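LRR receptor-like serine/threonine-protein kinase RGI3 (Arabidopsis thaliana, PDB 5HZ0) acts, together with related receptors, as a plasma-membrane receptor kinase for RGF peptide hormones, which maintain the postembryonic root stem cell niche. Local coordinates at residues A[349-355]-A[372-378]; A[421-427]-A[444-449]. The protein carries 5 engineered substitutions. All coordinates share one frame; numbering follows the deposited sequence.

How the contacts relate
Both contacts join consecutive coils of the leucine-rich-repeat solenoid in the receptor's probable extracellular part. They follow one another in the chain, three coils apart: Gln353 and Leu376 of contact 1 correspond to Asn425 and Leu448 of contact 2. Their centres lie about 17 Å apart, and their nearest atoms about 6 Å apart without touching. Contact 1 reaches the hormone directly, because Lys378 belongs to the peptide-recognition motif and bonds to the bound peptide. Contact 2 is tied to that surface through Phe426, whose ring meets Arg402, another recognition residue. At the other end of contact 1, Gly372 touches an N-acetylglucosamine of the receptor's own glycan.

Contact 1 of 2, residues A[349-355]-A[372-378]; sequences CRELQAI and GLRNLTK
Gln353 O is gripped by three donors of the next coil of this leucine-rich-repeat solenoid, in which each coil lays a short parallel strand beside the last. Thr377 N is the nearest of them at 2.8 Å. Lys378 N and Thr377 OG1 both stand 3.2 Å from the same Gln353 O. The two amides come in the plane of the carbonyl, whereas the hydroxyl sits well above it. The first torsion of Thr377, 65°, sets OG1 between its own backbone N and carbonyl carbon, which turns it back to this acceptor. Ile355 N continues the ladder with a nearly straight bond to Lys378 O, 2.9 Å long, and Ala354 pairs with Lys378, their CB atoms side by side on one face. The extended Lys378 chain then runs away from the contact. The backbone of this recognition-motif residue thus takes part in the ladder, while its NZ bonds to a polar side chain of the bound peptide.

Leucines and an isoleucine meet on the buried side. Leu376 has CG anti to the backbone N (chi1 -167°) and presents CD1 to Ile355 CD1 at 3.8 Å, the two side chains crossing at about a right angle. Leu373 CD1 lies against Leu352 CB, 3.9 Å away, where Leu352 closes the type I turn that begins at Cys349. At the outer end the Arg350 chain folds back, with NH1 bonded to Ser347 O. Leu373 CD2 lies over one face of the Arg350 guanidinium, and Arg350 NH2 bonds to Gly372 O at 3.0 Å, meeting that carbonyl from 54° above its plane.

Contact 2 of 2, residues A[421-427]-A[444-449]; sequences LKNLNFV and GCESLE
Lys422 lies across the side chain of Glu446 at about a right angle, and its atoms can be followed outward one by one. CB is 3.5 Å from Glu446 OE1. CG stays beside the same oxygen, and the bend at chi2 (-71°) brings CD within 3.3 Å of it while steering the rest of the chain to Gly444. CE passes Gly444 O, and NZ ends there in a hydrogen bond of 3.1 Å, with a weak second bond to Gly419 O. It is thus the lysine's methylene groups that meet the glutamate, whose opposite charge lies farther from NZ and may add a mild attraction.

The two segments are matching pieces of adjacent coils in the leucine-rich-repeat solenoid. Ser447 OG donates to Lys422 O, in a bond modelled too short for its length to be trusted. Farther along, the chi1 of Asn425, -176°, swings the amide away from its own N and carries ND2 to Glu449 OE1 at 3.0 Å. The bond is nearly straight, with OE1 in the amide plane, but ND2 meets the carboxylate from 42° above its plane. ND2 also makes a weak bond to Ser447 O, while Asn425 O accepts Glu449 N at 2.8 Å on a lone pair. On the interior side Leu448 CD1 packs against Val427 CG1.

Strand 426-428, which starts within this contact, runs parallel between strands 402-404 and 450-452. Phe426 stacks on Phe450 of strand 450-452 and makes a cation-pi contact with Arg402 of strand 402-404, while Leu424 touches Leu403.

Contact 1 of 2, residues A[349-355]-A[372-378]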
loop_
_atom_site.group_PDB
_atom_site.type_symbol
_atom_site.label_atom_id
_atom_site.label_comp_id
_atom_site.label_asym_id
_atom_site.label_seq_id
_atom_site.Cartn_x
_atom_site.Cartn_y
_atom_site.Cartn_z
ATOM N N CYS A 349 -8.245 -21.684 11.507
ATOM C CA CYS A 349 -7.063 -20.861 11.627
ATOM C C CYS A 349 -7.542 -19.715 12.513
ATOM O O CYS A 349 -8.103 -18.721 12.022
ATOM C CB CYS A 349 -6.619 -20.320 10.250
ATOM S SG CYS A 349 -6.432 -21.540 8.887
ATOM N N ARG A 350 -7.157 -19.787 13.794
ATOM C CA ARG A 350 -7.737 -18.941 14.842
ATOM C C ARG A 350 -7.128 -17.551 14.825
ATOM O O ARG A 350 -7.726 -16.599 15.293
ATOM C CB ARG A 350 -7.577 -19.572 16.249
ATOM C CG ARG A 350 -8.202 -20.960 16.443
ATOM C CD ARG A 350 -9.656 -21.004 16.007
ATOM N NE ARG A 350 -10.467 -20.036 16.737
ATOM C CZ ARG A 350 -11.686 -19.637 16.373
ATOM N NH1 ARG A 350 -12.258 -20.127 15.277
ATOM N NH2 ARG A 350 -12.336 -18.740 17.113
ATOM N N GLU A 351 -5.923 -17.446 14.293
ATOM C CA GLU A 351 -5.179 -16.188 14.248
ATOM C C GLU A 351 -5.473 -15.303 13.051
ATOM O O GLU A 351 -4.862 -14.244 12.949
ATOM C CB GLU A 351 -3.680 -16.473 14.168
ATOM C CG GLU A 351 -3.276 -17.937 13.851
ATOM C CD GLU A 351 -4.040 -18.601 12.664
ATOM O OE1 GLU A 351 -5.263 -18.498 12.595
ATOM O OE2 GLU A 351 -3.445 -19.258 11.796
ATOM N N LEU A 352 -6.355 -15.709 12.137
ATOM C CA LEU A 352 -6.523 -14.923 10.908
ATOM C C LEU A 352 -6.874 -13.458 11.187
ATOM O O LEU A 352 -7.884 -13.158 11.815
ATOM C CB LEU A 352 -7.620 -15.531 10.034
ATOM C CG LEU A 352 -7.142 -16.640 9.100
ATOM C CD1 LEU A 352 -8.325 -17.314 8.429
ATOM C CD2 LEU A 352 -6.139 -16.099 8.090
ATOM N N GLN A 353 -6.013 -12.549 10.733
ATOM C CA GLN A 353 -6.293 -11.122 10.816
ATOM C C GLN A 353 -7.039 -10.561 9.612
ATOM O O GLN A 353 -7.939 -9.731 9.749
ATOM C CB GLN A 353 -5.022 -10.345 11.139
ATOM C CG GLN A 353 -4.468 -10.756 12.496
ATOM C CD GLN A 353 -3.052 -10.284 12.744
ATOM O OE1 GLN A 353 -2.496 -9.491 11.981
ATOM N NE2 GLN A 353 -2.452 -10.788 13.810
ATOM N N ALA A 354 -6.635 -11.010 8.430
ATOM C CA ALA A 354 -7.152 -10.472 7.181
ATOM C C ALA A 354 -7.403 -11.571 6.172
ATOM O O ALA A 354 -6.500 -12.340 5.823
ATOM C CB ALA A 354 -6.183 -9.443 6.607
ATOM N N ILE A 355 -8.636 -11.650 5.704
ATOM C CA ILE A 355 -8.955 -12.521 4.587
ATOM C C ILE A 355 -9.447 -11.651 3.410
ATOM O O ILE A 355 -10.444 -10.948 3.551
ATOM C CB ILE A 355 -10.059 -13.518 4.975
ATOM C CG1 ILE A 355 -9.622 -14.367 6.163
ATOM C CG2 ILE A 355 -10.433 -14.401 3.791
ATOM C CD1 ILE A 355 -10.765 -15.120 6.810
ATOM N N GLY A 372 -16.568 -16.565 13.508
ATOM C CA GLY A 372 -16.135 -16.931 14.845
ATOM C C GLY A 372 -14.712 -16.482 15.142
ATOM O O GLY A 372 -14.245 -16.590 16.277
ATOM N N LEU A 373 -14.007 -15.978 14.128
ATOM C CA LEU A 373 -12.643 -15.521 14.352
ATOM C C LEU A 373 -12.653 -14.241 15.199
ATOM O O LEU A 373 -13.306 -13.251 14.851
ATOM C CB LEU A 373 -11.897 -15.345 13.026
ATOM C CG LEU A 373 -11.824 -16.630 12.182
ATOM C CD1 LEU A 373 -11.405 -16.359 10.745
ATOM C CD2 LEU A 373 -10.886 -17.635 12.807
ATOM N N ARG A 374 -11.962 -14.288 16.338
ATOM C CA ARG A 374 -12.007 -13.190 17.300
ATOM C C ARG A 374 -10.960 -12.141 16.968
ATOM O O ARG A 374 -10.998 -11.017 17.473
ATOM C CB ARG A 374 -11.842 -13.716 18.737
ATOM C CG ARG A 374 -13.076 -14.463 19.269
ATOM C CD ARG A 374 -12.865 -15.092 20.655
ATOM N NE ARG A 374 -12.199 -14.191 21.594
ATOM C CZ ARG A 374 -10.936 -14.326 21.987
ATOM N NH1 ARG A 374 -10.203 -15.333 21.532
ATOM N NH2 ARG A 374 -10.406 -13.456 22.834
ATOM N N ASN A 375 -9.993 -12.529 16.149
ATOM C CA ASN A 375 -8.987 -11.584 15.664
ATOM C C ASN A 375 -9.106 -11.029 14.225
ATOM O O ASN A 375 -8.231 -10.297 13.773
ATOM C CB ASN A 375 -7.573 -12.058 16.011
ATOM C CG ASN A 375 -7.077 -11.460 17.307
ATOM O OD1 ASN A 375 -6.494 -12.152 18.152
ATOM N ND2 ASN A 375 -7.306 -10.159 17.475
ATOM N N LEU A 376 -10.162 -11.384 13.501
ATOM C CA LEU A 376 -10.277 -10.976 12.106
ATOM C C LEU A 376 -10.685 -9.496 12.024
ATOM O O LEU A 376 -11.780 -9.124 12.457
ATOM C CB LEU A 376 -11.347 -11.837 11.453
ATOM C CG LEU A 376 -11.491 -11.847 9.931
ATOM C CD1 LEU A 376 -10.207 -12.343 9.286
ATOM C CD2 LEU A 376 -12.665 -12.724 9.514
ATOM N N THR A 377 -9.795 -8.650 11.498
ATOM C CA THR A 377 -10.115 -7.233 11.242
ATOM C C THR A 377 -10.737 -6.970 9.876
ATOM O O THR A 377 -11.589 -6.094 9.719
ATOM C CB THR A 377 -8.912 -6.288 11.453
ATOM O OG1 THR A 377 -7.899 -6.574 10.488
ATOM C CG2 THR A 377 -8.341 -6.471 12.851
ATOM N N LYS A 378 -10.266 -7.712 8.881
ATOM C CA LYS A 378 -10.650 -7.459 7.501
ATOM C C LYS A 378 -11.229 -8.700 6.862
ATOM O O LYS A 378 -10.573 -9.745 6.799
ATOM C CB LYS A 378 -9.447 -6.992 6.697
ATOM C CG LYS A 378 -8.870 -5.683 7.164
ATOM C CD LYS A 378 -7.652 -5.358 6.324
ATOM C CE LYS A 378 -7.032 -4.036 6.713
ATOM N NZ LYS A 378 -5.725 -3.910 6.021
#

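Contact 2 of 2, residues A[421-427]-A[444-449]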
loop_
_atom_site.group_PDB
_atom_site.type_symbol
_atom_site.label_atom_id
_atom_site.label_comp_id
_atom_site.label_asym_id
_atom_site.label_seq_id
_atom_site.Cartn_x
_atom_site.Cartn_y
_atom_site.Cartn_z
ATOM N N LEU A 421 -21.167 -5.346 16.868
ATOM C CA LEU A 421 -19.773 -5.097 16.505
ATOM C C LEU A 421 -19.376 -3.648 16.734
ATOM O O LEU A 421 -19.835 -2.754 16.035
ATOM C CB LEU A 421 -19.526 -5.479 15.052
ATOM C CG LEU A 421 -19.951 -6.877 14.615
ATOM C CD1 LEU A 421 -19.530 -7.103 13.165
ATOM C CD2 LEU A 421 -19.337 -7.926 15.532
ATOM N N LYS A 422 -18.516 -3.429 17.723
ATOM C CA LYS A 422 -18.171 -2.083 18.172
ATOM C C LYS A 422 -16.939 -1.485 17.499
ATOM O O LYS A 422 -16.683 -0.287 17.634
ATOM C CB LYS A 422 -17.987 -2.075 19.699
ATOM C CG LYS A 422 -19.104 -2.778 20.453
ATOM C CD LYS A 422 -20.409 -1.996 20.409
ATOM C CE LYS A 422 -21.610 -2.908 20.690
ATOM N NZ LYS A 422 -22.911 -2.160 20.852
ATOM N N ASN A 423 -16.156 -2.305 16.808
ATOM C CA ASN A 423 -15.015 -1.766 16.066
ATOM C C ASN A 423 -15.251 -1.592 14.554
ATOM O O ASN A 423 -14.389 -1.066 13.855
ATOM C CB ASN A 423 -13.751 -2.593 16.306
ATOM C CG ASN A 423 -13.491 -2.855 17.788
ATOM O OD1 ASN A 423 -13.635 -3.986 18.263
ATOM N ND2 ASN A 423 -13.092 -1.817 18.518
ATOM N N LEU A 424 -16.419 -2.012 14.064
ATOM C CA LEU A 424 -16.648 -2.076 12.636
ATOM C C LEU A 424 -16.698 -0.640 12.110
ATOM O O LEU A 424 -17.552 0.148 12.501
ATOM C CB LEU A 424 -17.981 -2.781 12.395
ATOM C CG LEU A 424 -18.440 -3.165 10.990
ATOM C CD1 LEU A 424 -17.346 -3.921 10.231
ATOM C CD2 LEU A 424 -19.696 -4.014 11.137
ATOM N N ASN A 425 -15.727 -0.308 11.265
ATOM C CA ASN A 425 -15.589 1.018 10.705
ATOM C C ASN A 425 -16.306 1.223 9.381
ATOM O O ASN A 425 -16.943 2.239 9.142
ATOM C CB ASN A 425 -14.118 1.360 10.534
ATOM C CG ASN A 425 -13.922 2.760 10.047
ATOM O OD1 ASN A 425 -13.552 2.991 8.899
ATOM N ND2 ASN A 425 -14.199 3.720 10.914
ATOM N N PHE A 426 -16.159 0.217 8.531
ATOM C CA PHE A 426 -16.403 0.330 7.115
ATOM C C PHE A 426 -17.158 -0.922 6.716
ATOM O O PHE A 426 -16.670 -2.038 6.903
ATOM C CB PHE A 426 -15.067 0.387 6.366
ATOM C CG PHE A 426 -15.210 0.567 4.891
ATOM C CD1 PHE A 426 -15.622 -0.484 4.090
ATOM C CD2 PHE A 426 -14.931 1.798 4.290
ATOM C CE1 PHE A 426 -15.765 -0.320 2.720
ATOM C CE2 PHE A 426 -15.063 1.968 2.919
ATOM C CZ PHE A 426 -15.479 0.907 2.138
ATOM N N VAL A 427 -18.340 -0.731 6.147
ATOM C CA VAL A 427 -19.171 -1.837 5.711
ATOM C C VAL A 427 -19.759 -1.567 4.297
ATOM O O VAL A 427 -20.471 -0.582 4.065
ATOM C CB VAL A 427 -20.265 -2.103 6.779
ATOM C CG1 VAL A 427 -20.994 -0.854 7.043
ATOM C CG2 VAL A 427 -21.205 -3.171 6.335
ATOM N N GLY A 444 -26.041 0.354 17.097
ATOM C CA GLY A 444 -25.044 -0.122 18.028
ATOM C C GLY A 444 -23.629 -0.203 17.491
ATOM O O GLY A 444 -22.709 -0.541 18.241
ATOM N N CYS A 445 -23.419 0.103 16.214
ATOM C CA CYS A 445 -22.046 0.095 15.752
ATOM C C CYS A 445 -21.563 1.511 15.964
ATOM O O CYS A 445 -21.755 2.386 15.111
ATOM C CB CYS A 445 -21.982 -0.235 14.263
ATOM S SG CYS A 445 -22.878 -1.706 13.749
ATOM N N GLU A 446 -20.824 1.702 17.051
ATOM C CA GLU A 446 -20.491 3.037 17.522
ATOM C C GLU A 446 -19.305 3.609 16.769
ATOM O O GLU A 446 -19.050 4.808 16.821
ATOM C CB GLU A 446 -20.187 2.995 19.016
ATOM C CG GLU A 446 -19.153 1.944 19.404
ATOM C CD GLU A 446 -18.946 1.874 20.904
ATOM O OE1 GLU A 446 -18.985 0.756 21.467
ATOM O OE2 GLU A 446 -18.750 2.941 21.522
ATOM N N SER A 447 -18.579 2.736 16.081
ATOM C CA SER A 447 -17.404 3.128 15.318
ATOM C C SER A 447 -17.672 3.335 13.829
ATOM O O SER A 447 -16.760 3.700 13.083
ATOM C CB SER A 447 -16.319 2.067 15.471
ATOM O OG SER A 447 -15.891 1.985 16.812
ATOM N N LEU A 448 -18.907 3.113 13.394
ATOM C CA LEU A 448 -19.155 2.930 11.967
ATOM C C LEU A 448 -19.103 4.270 11.234
ATOM O O LEU A 448 -19.891 5.168 11.514
ATOM C CB LEU A 448 -20.541 2.321 11.781
ATOM C CG LEU A 448 -20.932 2.034 10.348
ATOM C CD1 LEU A 448 -19.996 0.931 9.870
ATOM C CD2 LEU A 448 -22.414 1.644 10.233
ATOM N N GLU A 449 -18.123 4.421 10.349
ATOM C CA GLU A 449 -18.044 5.623 9.522
ATOM C C GLU A 449 -18.499 5.517 8.068
ATOM O O GLU A 449 -18.821 6.517 7.460
ATOM C CB GLU A 449 -16.636 6.191 9.587
ATOM C CG GLU A 449 -16.216 6.459 10.997
ATOM C CD GLU A 449 -14.882 7.148 11.077
ATOM O OE1 GLU A 449 -13.924 6.681 10.414
ATOM O OE2 GLU A 449 -14.802 8.164 11.805
#